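Local coordinates for protein glutamate--tRNA ligase (Methanothermobacter thermautotrophicus, PDB 3AII) that probably activates glutamate with ATP and charges both tRNA(Glu) and tRNA(Gln) with it, as a non-discriminating archaeal class I glutamyl-tRNA synthetase, at residues R171-Y175 / V280-L285; M228-S232 / R255-A259; Y404-A408 / I491-P495; D452-G456 / I467-G471. All blocks are in the same frame, centred on the assembly; numbering follows the deposited sequence.

In the fold
The four contacts divide between the two ends of an elongated molecule. Contacts 1 and 2 belong to the catalytic part, with centres 21 Å apart; contacts 3 and 4 lie in the anticodon-binding part, the centre of contact 3 being 60 Å and that of contact 4 being 71 Å from the centre of contact 1. Contact 3 is wholly buried and mostly aromatic and apolar, joining the two anticodon-binding barrels, whereas contact 4 is a surface contact carried by backbone and carboxylate hydrogen bonds. They share the barrel that contains strands 456-460 and 489-495, and they touch where Ile491 CD1 packs 3.8 Å from Leu453 CD1. Contacts 1 and 2 are partly buried: a buried aspartate links two helices in the first, and two glutamates bind main-chain amides in the second.

Contact 1 (R171-Y175 / V280-L285); sequences RMETY and VDDHLL
Two helices of the class I synthetase catalytic domain, 172-184 and 274-284, are tied together here through a shared, buried aspartate that accepts from both an arginine and a tyrosine. Segment 171-175 is the first turn of its helix, with Arg171 at the N-cap position; Tyr175 N donates to Arg171 O (3.1 Å). Segment 280-285 is the last turn of the other, closed by Leu284 N to Val280 O (2.9 Å) and Leu285 N to Asp281 O (2.9 Å). The backbones come closest at Tyr175 and Val280, with CA atoms 7.4 Å apart, so long side chains must bridge the gap. Arg171 (m, t, p) presents its guanidinium edge to Asp281 in a salt bridge: NE and NH2 both donate to Asp281 OD1, at 2.8 and 2.9 Å. Asp282, which takes no part in the contact, forms salt bridges with Arg100 and Arg134. Methyl groups fill the rest: that of Thr174, CG2, lies 3.6 Å from Leu284 CD1, and Val280 CG1 meets the ring edge at Tyr175 CD1, 4.3 Å away. Both carboxylate oxygens of Asp281 are satisfied, for OD2 accepts from Gln168 and, at 2.6 Å, from the OH of Tyr175 (chi1 m).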
loop_
_atom_site.group_PDB
_atom_site.type_symbol
_atom_site.label_atom_id
_atom_site.label_comp_id
_atom_site.label_asym_id
_atom_site.label_seq_id
_atom_site.Cartn_x
_atom_site.Cartn_y
_atom_site.Cartn_z
ATOM N N ARG A 171 26.381 0.345 3.612
ATOM C CA ARG A 171 27.016 1.486 4.261
ATOM C C ARG A 171 27.569 1.197 5.651
ATOM O O ARG A 171 27.870 2.122 6.404
ATOM C CB ARG A 171 26.018 2.667 4.327
ATOM C CG ARG A 171 25.607 3.166 2.929
ATOM C CD ARG A 171 24.499 4.228 2.956
ATOM N NE ARG A 171 24.860 5.444 3.692
ATOM C CZ ARG A 171 25.573 6.448 3.177
ATOM N NH1 ARG A 171 26.040 6.378 1.932
ATOM N NH2 ARG A 171 25.846 7.516 3.917
ATOM N N MET A 172 27.728 -0.080 6.001
ATOM C CA MET A 172 28.162 -0.393 7.370
ATOM C C MET A 172 29.448 0.330 7.791
ATOM O O MET A 172 29.527 0.860 8.902
ATOM C CB MET A 172 28.282 -1.910 7.579
ATOM C CG MET A 172 27.028 -2.680 7.208
ATOM S SD MET A 172 25.659 -2.272 8.309
ATOM C CE MET A 172 26.369 -2.849 9.841
ATOM N N GLU A 173 30.464 0.365 6.923
ATOM C CA GLU A 173 31.723 1.005 7.286
ATOM C C GLU A 173 31.555 2.502 7.496
ATOM O O GLU A 173 32.310 3.128 8.236
ATOM C CB GLU A 173 32.818 0.708 6.256
ATOM C CG GLU A 173 33.112 -0.775 6.137
ATOM C CD GLU A 173 33.786 -1.331 7.385
ATOM O OE1 GLU A 173 34.372 -0.534 8.159
ATOM O OE2 GLU A 173 33.732 -2.567 7.582
ATOM N N THR A 174 30.546 3.068 6.837
ATOM C CA THR A 174 30.244 4.476 7.030
ATOM C C THR A 174 29.707 4.693 8.446
ATOM O O THR A 174 30.125 5.619 9.155
ATOM C CB THR A 174 29.226 4.963 5.981
ATOM O OG1 THR A 174 29.826 4.885 4.675
ATOM C CG2 THR A 174 28.794 6.391 6.257
ATOM N N TYR A 175 28.775 3.836 8.865
ATOM C CA TYR A 175 28.253 3.963 10.226
ATOM C C TYR A 175 29.353 3.738 11.254
ATOM O O TYR A 175 29.341 4.358 12.307
ATOM C CB TYR A 175 27.075 3.013 10.468
ATOM C CG TYR A 175 26.009 3.133 9.413
ATOM C CD1 TYR A 175 25.446 4.374 9.107
ATOM C CD2 TYR A 175 25.540 2.016 8.748
ATOM C CE1 TYR A 175 24.473 4.487 8.137
ATOM C CE2 TYR A 175 24.570 2.117 7.780
ATOM C CZ TYR A 175 24.047 3.355 7.478
ATOM O OH TYR A 175 23.088 3.453 6.504
ATOM N N VAL A 280 22.907 10.056 10.202
ATOM C CA VAL A 280 24.140 10.021 9.427
ATOM C C VAL A 280 23.844 10.095 7.915
ATOM O O VAL A 280 24.492 10.854 7.168
ATOM C CB VAL A 280 24.987 8.761 9.768
ATOM C CG1 VAL A 280 26.140 8.606 8.773
ATOM C CG2 VAL A 280 25.550 8.862 11.196
ATOM N N ASP A 281 22.866 9.317 7.467
ATOM C CA ASP A 281 22.553 9.268 6.039
ATOM C C ASP A 281 21.857 10.533 5.559
ATOM O O ASP A 281 22.157 11.019 4.469
ATOM C CB ASP A 281 21.738 8.031 5.711
ATOM C CG ASP A 281 22.582 6.770 5.762
ATOM O OD1 ASP A 281 23.828 6.887 5.852
ATOM O OD2 ASP A 281 21.987 5.676 5.728
ATOM N N ASP A 282 20.960 11.084 6.367
ATOM C CA ASP A 282 20.330 12.350 5.981
ATOM C C ASP A 282 21.409 13.412 5.788
ATOM O O ASP A 282 21.363 14.196 4.839
ATOM C CB ASP A 282 19.300 12.810 7.023
ATOM C CG ASP A 282 17.962 12.105 6.889
ATOM O OD1 ASP A 282 17.719 11.437 5.859
ATOM O OD2 ASP A 282 17.135 12.226 7.817
ATOM N N HIS A 283 22.394 13.445 6.679
ATOM C CA HIS A 283 23.435 14.458 6.550
ATOM C C HIS A 283 24.314 14.196 5.348
ATOM O O HIS A 283 24.553 15.089 4.542
ATOM C CB HIS A 283 24.323 14.532 7.789
ATOM C CG HIS A 283 25.517 15.413 7.601
ATOM N ND1 HIS A 283 25.433 16.788 7.613
ATOM C CD2 HIS A 283 26.816 15.115 7.362
ATOM C CE1 HIS A 283 26.634 17.301 7.400
ATOM N NE2 HIS A 283 27.492 16.307 7.258
ATOM N N LEU A 284 24.811 12.970 5.220
ATOM C CA LEU A 284 25.794 12.712 4.165
ATOM C C LEU A 284 25.203 12.782 2.765
ATOM O O LEU A 284 25.916 13.143 1.811
ATOM C CB LEU A 284 26.516 11.372 4.369
ATOM C CG LEU A 284 27.425 11.275 5.593
ATOM C CD1 LEU A 284 27.899 9.823 5.763
ATOM C CD2 LEU A 284 28.611 12.226 5.467
ATOM N N LEU A 285 23.922 12.449 2.638
ATOM C CA LEU A 285 23.255 12.469 1.339
ATOM C C LEU A 285 22.714 13.846 1.020
ATOM O O LEU A 285 22.158 14.052 -0.052
ATOM C CB LEU A 285 22.109 11.454 1.311
ATOM C CG LEU A 285 22.616 10.021 1.485
ATOM C CD1 LEU A 285 21.439 9.074 1.675
ATOM C CD2 LEU A 285 23.457 9.600 0.288
#

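Contact 2 (M228-S232 / R255-A259); sequences MKEGS and RIVEA
A type II beta turn, Lys229 to Ser232, lies against the end of strand 252-256, with Glu230 and Ile256 nearest (CA to CA 4.7 Å). Glu230 at -51/133 and Gly231 at 77/2 set the turn; the positive phi suits glycine. The turn closes by Ser232 N to Lys229 O (3.1 Å), and Ser232 OG, with chi1 at p, donates to the same oxygen at 2.7 Å. Across the segments, hydrogen bonds form a reciprocal pair in which each glutamate carboxylate accepts from the other's backbone: Glu230 N to Glu258 OE2 (2.8 Å) and Glu258 N to Glu230 OE1 (2.9 Å). Glu230 extends with chi1 and chi2 both t, while Glu258 (m, t) swings its end back. A weak bond from Gly231 N to Ile256 O (3.4 Å) and a CA-H...O contact from Glu230 CA to that oxygen (3.5 Å) add to these. Arg141 forms a salt bridge with Glu230 OE2, balancing its charge. In the apolar packing, CD1 of buried Ile256 lies 3.7 Å from Met228 CB; Ile256 CG2 rests against Met228 O (3.5 Å) and Lys229 O (3.6 Å). The turn thus connects helix 215-224 to strand 234-237 while covering strand 252-256 of the four-stranded antiparallel sheet.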
loop_
_atom_site.group_PDB
_atom_site.type_symbol
_atom_site.label_atom_id
_atom_site.label_comp_id
_atom_site.label_asym_id
_atom_site.label_seq_id
_atom_site.Cartn_x
_atom_site.Cartn_y
_atom_site.Cartn_z
ATOM N N MET A 228 32.108 -9.587 20.355
ATOM C CA MET A 228 31.295 -9.852 21.540
ATOM C C MET A 228 29.955 -10.464 21.161
ATOM O O MET A 228 29.575 -10.483 19.992
ATOM C CB MET A 228 31.107 -8.580 22.355
ATOM C CG MET A 228 32.433 -8.079 22.939
ATOM S SD MET A 228 32.263 -6.531 23.826
ATOM C CE MET A 228 31.284 -7.080 25.223
ATOM N N LYS A 229 29.245 -10.971 22.160
ATOM C CA LYS A 229 27.984 -11.645 21.893
ATOM C C LYS A 229 26.804 -10.682 21.787
ATOM O O LYS A 229 26.849 -9.562 22.284
ATOM C CB LYS A 229 27.735 -12.713 22.960
ATOM C CG LYS A 229 28.789 -13.814 22.947
ATOM C CD LYS A 229 28.600 -14.781 24.099
ATOM C CE LYS A 229 27.343 -15.603 23.912
ATOM N NZ LYS A 229 27.054 -16.442 25.109
ATOM N N GLU A 230 25.755 -11.133 21.110
ATOM C CA GLU A 230 24.543 -10.346 20.953
ATOM C C GLU A 230 24.052 -9.834 22.300
ATOM O O GLU A 230 23.998 -10.582 23.279
ATOM C CB GLU A 230 23.460 -11.181 20.263
ATOM C CG GLU A 230 22.115 -10.483 20.152
ATOM C CD GLU A 230 21.257 -11.029 19.019
ATOM O OE1 GLU A 230 21.689 -11.960 18.311
ATOM O OE2 GLU A 230 20.149 -10.507 18.820
ATOM N N GLY A 231 23.718 -8.549 22.358
ATOM C CA GLY A 231 23.188 -7.952 23.576
ATOM C C GLY A 231 24.163 -7.622 24.709
ATOM O O GLY A 231 23.744 -7.127 25.755
ATOM N N SER A 232 25.459 -7.851 24.513
ATOM C CA SER A 232 26.425 -7.715 25.604
ATOM C C SER A 232 26.996 -6.309 25.802
ATOM O O SER A 232 27.562 -6.011 26.847
ATOM C CB SER A 232 27.586 -8.699 25.428
ATOM O OG SER A 232 28.301 -8.426 24.235
ATOM N N ARG A 255 24.214 -1.722 18.213
ATOM C CA ARG A 255 24.014 -2.949 18.978
ATOM C C ARG A 255 24.684 -4.124 18.287
ATOM O O ARG A 255 25.064 -4.036 17.125
ATOM C CB ARG A 255 22.527 -3.242 19.149
ATOM C CG ARG A 255 21.794 -3.403 17.834
ATOM C CD ARG A 255 20.340 -3.765 18.009
ATOM N NE ARG A 255 19.723 -4.058 16.723
ATOM C CZ ARG A 255 18.433 -4.333 16.564
ATOM N NH1 ARG A 255 17.952 -4.592 15.356
ATOM N NH2 ARG A 255 17.624 -4.346 17.617
ATOM N N ILE A 256 24.821 -5.227 19.018
ATOM C CA ILE A 256 25.412 -6.433 18.462
ATOM C C ILE A 256 24.285 -7.415 18.162
ATOM O O ILE A 256 23.459 -7.676 19.031
ATOM C CB ILE A 256 26.395 -7.074 19.462
ATOM C CG1 ILE A 256 27.520 -6.091 19.826
ATOM C CG2 ILE A 256 26.965 -8.365 18.876
ATOM C CD1 ILE A 256 28.350 -6.498 21.050
ATOM N N VAL A 257 24.243 -7.934 16.936
ATOM C CA VAL A 257 23.214 -8.891 16.527
ATOM C C VAL A 257 23.897 -10.038 15.813
ATOM O O VAL A 257 24.613 -9.823 14.832
ATOM C CB VAL A 257 22.202 -8.259 15.552
ATOM C CG1 VAL A 257 21.095 -9.266 15.169
ATOM C CG2 VAL A 257 21.612 -6.983 16.143
ATOM N N GLU A 258 23.690 -11.256 16.301
ATOM C CA GLU A 258 24.312 -12.404 15.658
ATOM C C GLU A 258 23.287 -13.108 14.798
ATOM O O GLU A 258 22.590 -14.012 15.251
ATOM C CB GLU A 258 24.896 -13.355 16.700
ATOM C CG GLU A 258 25.937 -12.712 17.603
ATOM C CD GLU A 258 26.527 -13.707 18.589
ATOM O OE1 GLU A 258 27.253 -14.620 18.141
ATOM O OE2 GLU A 258 26.265 -13.579 19.807
ATOM N N ALA A 259 23.174 -12.665 13.555
ATOM C CA ALA A 259 22.176 -13.214 12.649
ATOM C C ALA A 259 22.629 -13.019 11.213
ATOM O O ALA A 259 23.296 -12.042 10.897
ATOM C CB ALA A 259 20.819 -12.539 12.872
#

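Contact 3 (Y404-A408 / I491-P495); sequences YFFAA and IHWVP
Side chains rather than strand pairing join segments 404-408 and 491-495: the backbones approach closest at Phe405 and His492, CA to CA 6.0 Å. Both are largely extended, with Phe405 at -94/116 and His492 at -81/166. Phe405 (chi1 m, chi2 -25°) points across the gap and inserts its flat ring beside His492 and Trp493. His492 CB sits over one ring face in a CH-pi contact, 3.8 Å from the Phe405 centroid; at its CD2/CE2 side the Phe405 ring meets Trp493, Phe405 CE2 lying 4.0 Å from Trp493 CD1, with the two aromatic planes oblique at 45°. Both His492 and Trp493 take chi1 p. The Trp493 CA-to-CB bond leads away, yet its indole bends back to Phe405, while NE1 donates to Ile461 O. The imidazole of His492 hydrogen-bonds Arg533 through ND1; its NE2 lies 2.9 Å from water 1, which accepts from Ala408 N at 3.0 Å, so water bridges the segments. Val494 (t) fills the remaining space, its CG2 lying 4.3 Å from Phe405 CB and 4.2 Å from Ala407 CB, where alanine's small methyl leaves room. Phe406 (t) points the other way and meets Phe534 edge-to-face. Such a buried aromatic seam joins strands 402-408 and 489-495, which belong to the two six-stranded beta barrels of the anticodon-binding region in this synthetase family.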
loop_
_atom_site.group_PDB
_atom_site.type_symbol
_atom_site.label_atom_id
_atom_site.label_comp_id
_atom_site.label_asym_id
_atom_site.label_seq_id
_atom_site.Cartn_x
_atom_site.Cartn_y
_atom_site.Cartn_z
ATOM N N TYR A 404 -20.592 -4.663 -18.881
ATOM C CA TYR A 404 -21.120 -5.991 -19.195
ATOM C C TYR A 404 -22.110 -6.443 -18.121
ATOM O O TYR A 404 -22.040 -5.980 -16.975
ATOM C CB TYR A 404 -19.977 -7.009 -19.278
ATOM C CG TYR A 404 -18.937 -6.653 -20.320
ATOM C CD1 TYR A 404 -19.092 -7.056 -21.642
ATOM C CD2 TYR A 404 -17.844 -5.864 -19.992
ATOM C CE1 TYR A 404 -18.150 -6.711 -22.608
ATOM C CE2 TYR A 404 -16.904 -5.513 -20.950
ATOM C CZ TYR A 404 -17.062 -5.947 -22.247
ATOM O OH TYR A 404 -16.121 -5.575 -23.188
ATOM N N PHE A 405 -22.991 -7.376 -18.485
ATOM C CA PHE A 405 -23.897 -8.021 -17.520
ATOM C C PHE A 405 -23.270 -9.319 -17.009
ATOM O O PHE A 405 -23.066 -10.256 -17.790
ATOM C CB PHE A 405 -25.243 -8.367 -18.174
ATOM C CG PHE A 405 -26.130 -7.177 -18.464
ATOM C CD1 PHE A 405 -26.005 -5.997 -17.739
ATOM C CD2 PHE A 405 -27.109 -7.260 -19.446
ATOM C CE1 PHE A 405 -26.838 -4.899 -18.012
ATOM C CE2 PHE A 405 -27.942 -6.169 -19.714
ATOM C CZ PHE A 405 -27.811 -5.003 -18.988
ATOM N N PHE A 406 -22.977 -9.362 -15.709
ATOM C CA PHE A 406 -22.543 -10.572 -15.019
ATOM C C PHE A 406 -23.621 -10.907 -14.005
ATOM O O PHE A 406 -23.918 -10.102 -13.132
ATOM C CB PHE A 406 -21.201 -10.327 -14.310
ATOM C CG PHE A 406 -20.829 -11.391 -13.286
ATOM C CD1 PHE A 406 -20.426 -12.654 -13.694
ATOM C CD2 PHE A 406 -20.859 -11.101 -11.927
ATOM C CE1 PHE A 406 -20.076 -13.632 -12.761
ATOM C CE2 PHE A 406 -20.503 -12.064 -10.980
ATOM C CZ PHE A 406 -20.113 -13.327 -11.395
ATOM N N ALA A 407 -24.214 -12.089 -14.145
ATOM C CA ALA A 407 -25.244 -12.543 -13.216
ATOM C C ALA A 407 -24.617 -13.500 -12.205
ATOM O O ALA A 407 -24.330 -14.655 -12.537
ATOM C CB ALA A 407 -26.372 -13.233 -13.980
ATOM N N ALA A 408 -24.399 -13.003 -10.988
ATOM C CA ALA A 408 -23.880 -13.811 -9.883
ATOM C C ALA A 408 -24.935 -14.824 -9.434
ATOM O O ALA A 408 -26.116 -14.500 -9.407
ATOM C CB ALA A 408 -23.524 -12.916 -8.733
ATOM N N ILE A 491 -33.472 -5.280 -13.783
ATOM C CA ILE A 491 -32.582 -6.378 -13.453
ATOM C C ILE A 491 -31.677 -6.670 -14.644
ATOM O O ILE A 491 -32.117 -6.640 -15.801
ATOM C CB ILE A 491 -33.352 -7.658 -12.990
ATOM C CG1 ILE A 491 -32.391 -8.649 -12.312
ATOM C CG2 ILE A 491 -34.076 -8.316 -14.147
ATOM C CD1 ILE A 491 -33.100 -9.781 -11.564
ATOM N N HIS A 492 -30.405 -6.942 -14.366
ATOM C CA HIS A 492 -29.511 -7.353 -15.445
ATOM C C HIS A 492 -29.736 -8.833 -15.714
ATOM O O HIS A 492 -30.388 -9.527 -14.920
ATOM C CB HIS A 492 -28.037 -7.009 -15.157
ATOM C CG HIS A 492 -27.497 -7.591 -13.887
ATOM N ND1 HIS A 492 -27.909 -7.174 -12.642
ATOM C CD2 HIS A 492 -26.531 -8.520 -13.672
ATOM C CE1 HIS A 492 -27.242 -7.838 -11.711
ATOM N NE2 HIS A 492 -26.401 -8.662 -12.312
ATOM N N TRP A 493 -29.229 -9.306 -16.843
ATOM C CA TRP A 493 -29.609 -10.620 -17.359
ATOM C C TRP A 493 -28.637 -11.058 -18.448
ATOM O O TRP A 493 -27.947 -10.231 -19.053
ATOM C CB TRP A 493 -31.054 -10.584 -17.898
ATOM C CG TRP A 493 -31.201 -9.618 -19.042
ATOM C CD1 TRP A 493 -31.292 -8.251 -18.966
ATOM C CD2 TRP A 493 -31.213 -9.946 -20.430
ATOM N NE1 TRP A 493 -31.393 -7.716 -20.242
ATOM C CE2 TRP A 493 -31.338 -8.738 -21.150
ATOM C CE3 TRP A 493 -31.148 -11.149 -21.140
ATOM C CZ2 TRP A 493 -31.380 -8.705 -22.553
ATOM C CZ3 TRP A 493 -31.201 -11.112 -22.526
ATOM C CH2 TRP A 493 -31.320 -9.896 -23.214
ATOM N N VAL A 494 -28.565 -12.364 -18.676
ATOM C CA VAL A 494 -27.697 -12.930 -19.702
ATOM C C VAL A 494 -28.466 -13.953 -20.547
ATOM O O VAL A 494 -29.078 -14.871 -20.002
ATOM C CB VAL A 494 -26.481 -13.630 -19.062
ATOM C CG1 VAL A 494 -25.554 -14.163 -20.151
ATOM C CG2 VAL A 494 -25.718 -12.662 -18.127
ATOM N N PRO A 495 -28.447 -13.799 -21.883
ATOM C CA PRO A 495 -29.077 -14.792 -22.761
ATOM C C PRO A 495 -28.486 -16.173 -22.492
ATOM O O PRO A 495 -27.265 -16.310 -22.417
ATOM C CB PRO A 495 -28.684 -14.327 -24.170
ATOM C CG PRO A 495 -28.370 -12.873 -24.042
ATOM C CD PRO A 495 -27.872 -12.659 -22.626
HETATM O O HOH W 1 -24.932 -10.162 -10.286
#

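Contact 4 (D452-G456 / I467-G471); sequences DLGEG and IYSGG
This is a surface contact at the start of an antiparallel hairpin, where the loop leading into strand 456-460 meets the end of strand 464-469 in an anticodon-domain barrel. Gly456 and Tyr468 form an antiparallel hydrogen-bonded pair, CA to CA 5.2 Å: Gly456 N donates to Tyr468 O (2.8 Å) and Tyr468 N to Gly456 O (2.9 Å). Gly456, at 134/-175, has backbone angles that a side chain would obstruct. Before it the loop veers off, 453 to 456 running at 109° to 467 to 470. Leu453 (t, p) turns back to set CG 3.8 Å from Tyr468 CE2; Tyr468 has chi1 t. Past the strand, Gly470 adopts positive phi (61/24), and its N donates to Glu455 OE2 at 2.7 Å, nearly linear at 177°. Glu455 (m, t) is long enough to span that distance. The chemistry implies that the paired main-chain hydrogen bonds of Gly456 and Tyr468 fix the register, the Glu455 carboxylate holds the main chain just past the strand, and Leu453 and Tyr468 add apolar packing that continues onto Leu458, Val411 and Leu413.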
loop_
_atom_site.group_PDB
_atom_site.type_symbol
_atom_site.label_atom_id
_atom_site.label_comp_id
_atom_site.label_asym_id
_atom_site.label_seq_id
_atom_site.Cartn_x
_atom_site.Cartn_y
_atom_site.Cartn_z
ATOM N N ASP A 452 -31.361 -12.420 -3.627
ATOM C CA ASP A 452 -32.445 -11.518 -3.261
ATOM C C ASP A 452 -33.411 -11.351 -4.423
ATOM O O ASP A 452 -33.988 -10.285 -4.613
ATOM C CB ASP A 452 -31.897 -10.154 -2.836
ATOM C CG ASP A 452 -31.059 -10.232 -1.574
ATOM O OD1 ASP A 452 -31.114 -11.275 -0.889
ATOM O OD2 ASP A 452 -30.349 -9.250 -1.268
ATOM N N LEU A 453 -33.563 -12.411 -5.209
ATOM C CA LEU A 453 -34.504 -12.410 -6.318
ATOM C C LEU A 453 -35.860 -12.890 -5.811
ATOM O O LEU A 453 -36.093 -14.092 -5.668
ATOM C CB LEU A 453 -34.014 -13.327 -7.437
ATOM C CG LEU A 453 -34.924 -13.426 -8.662
ATOM C CD1 LEU A 453 -35.061 -12.072 -9.333
ATOM C CD2 LEU A 453 -34.402 -14.460 -9.642
ATOM N N GLY A 454 -36.753 -11.948 -5.532
ATOM C CA GLY A 454 -38.069 -12.302 -5.037
ATOM C C GLY A 454 -39.118 -12.223 -6.126
ATOM O O GLY A 454 -38.821 -11.874 -7.262
ATOM N N GLU A 455 -40.357 -12.538 -5.772
ATOM C CA GLU A 455 -41.443 -12.532 -6.745
ATOM C C GLU A 455 -41.864 -11.106 -7.091
ATOM O O GLU A 455 -41.687 -10.181 -6.291
ATOM C CB GLU A 455 -42.632 -13.324 -6.204
ATOM C CG GLU A 455 -42.323 -14.797 -5.961
ATOM C CD GLU A 455 -43.515 -15.558 -5.412
ATOM O OE1 GLU A 455 -44.018 -15.176 -4.334
ATOM O OE2 GLU A 455 -43.948 -16.537 -6.057
ATOM N N GLY A 456 -42.398 -10.930 -8.294
ATOM C CA GLY A 456 -42.913 -9.639 -8.703
ATOM C C GLY A 456 -42.470 -9.245 -10.091
ATOM O O GLY A 456 -41.823 -10.031 -10.787
ATOM N N ILE A 467 -43.023 -11.067 -15.178
ATOM C CA ILE A 467 -43.427 -11.261 -13.796
ATOM C C ILE A 467 -42.889 -12.601 -13.313
ATOM O O ILE A 467 -43.084 -13.637 -13.957
ATOM C CB ILE A 467 -44.963 -11.174 -13.635
ATOM C CG1 ILE A 467 -45.432 -9.784 -14.065
ATOM C CG2 ILE A 467 -45.367 -11.445 -12.182
ATOM C CD1 ILE A 467 -46.894 -9.657 -14.230
ATOM N N TYR A 468 -42.175 -12.567 -12.193
ATOM C CA TYR A 468 -41.599 -13.761 -11.602
ATOM C C TYR A 468 -42.489 -14.181 -10.436
ATOM O O TYR A 468 -42.616 -13.453 -9.454
ATOM C CB TYR A 468 -40.168 -13.464 -11.121
ATOM C CG TYR A 468 -39.397 -14.667 -10.618
ATOM C CD1 TYR A 468 -39.361 -15.848 -11.344
ATOM C CD2 TYR A 468 -38.698 -14.617 -9.410
ATOM C CE1 TYR A 468 -38.653 -16.949 -10.889
ATOM C CE2 TYR A 468 -37.996 -15.715 -8.947
ATOM C CZ TYR A 468 -37.972 -16.873 -9.692
ATOM O OH TYR A 468 -37.271 -17.975 -9.250
ATOM N N SER A 469 -43.120 -15.342 -10.547
ATOM C CA SER A 469 -43.895 -15.845 -9.418
ATOM C C SER A 469 -44.078 -17.345 -9.515
ATOM O O SER A 469 -44.128 -17.900 -10.610
ATOM C CB SER A 469 -45.242 -15.126 -9.290
ATOM O OG SER A 469 -46.101 -15.433 -10.368
ATOM N N GLY A 470 -44.130 -17.995 -8.355
ATOM C CA GLY A 470 -44.232 -19.439 -8.300
ATOM C C GLY A 470 -43.050 -20.114 -8.959
ATOM O O GLY A 470 -43.149 -21.259 -9.394
ATOM N N GLY A 471 -41.927 -19.401 -9.039
ATOM C CA GLY A 471 -40.718 -19.946 -9.624
ATOM C C GLY A 471 -40.746 -19.932 -11.139
ATOM O O GLY A 471 -39.913 -20.553 -11.796
#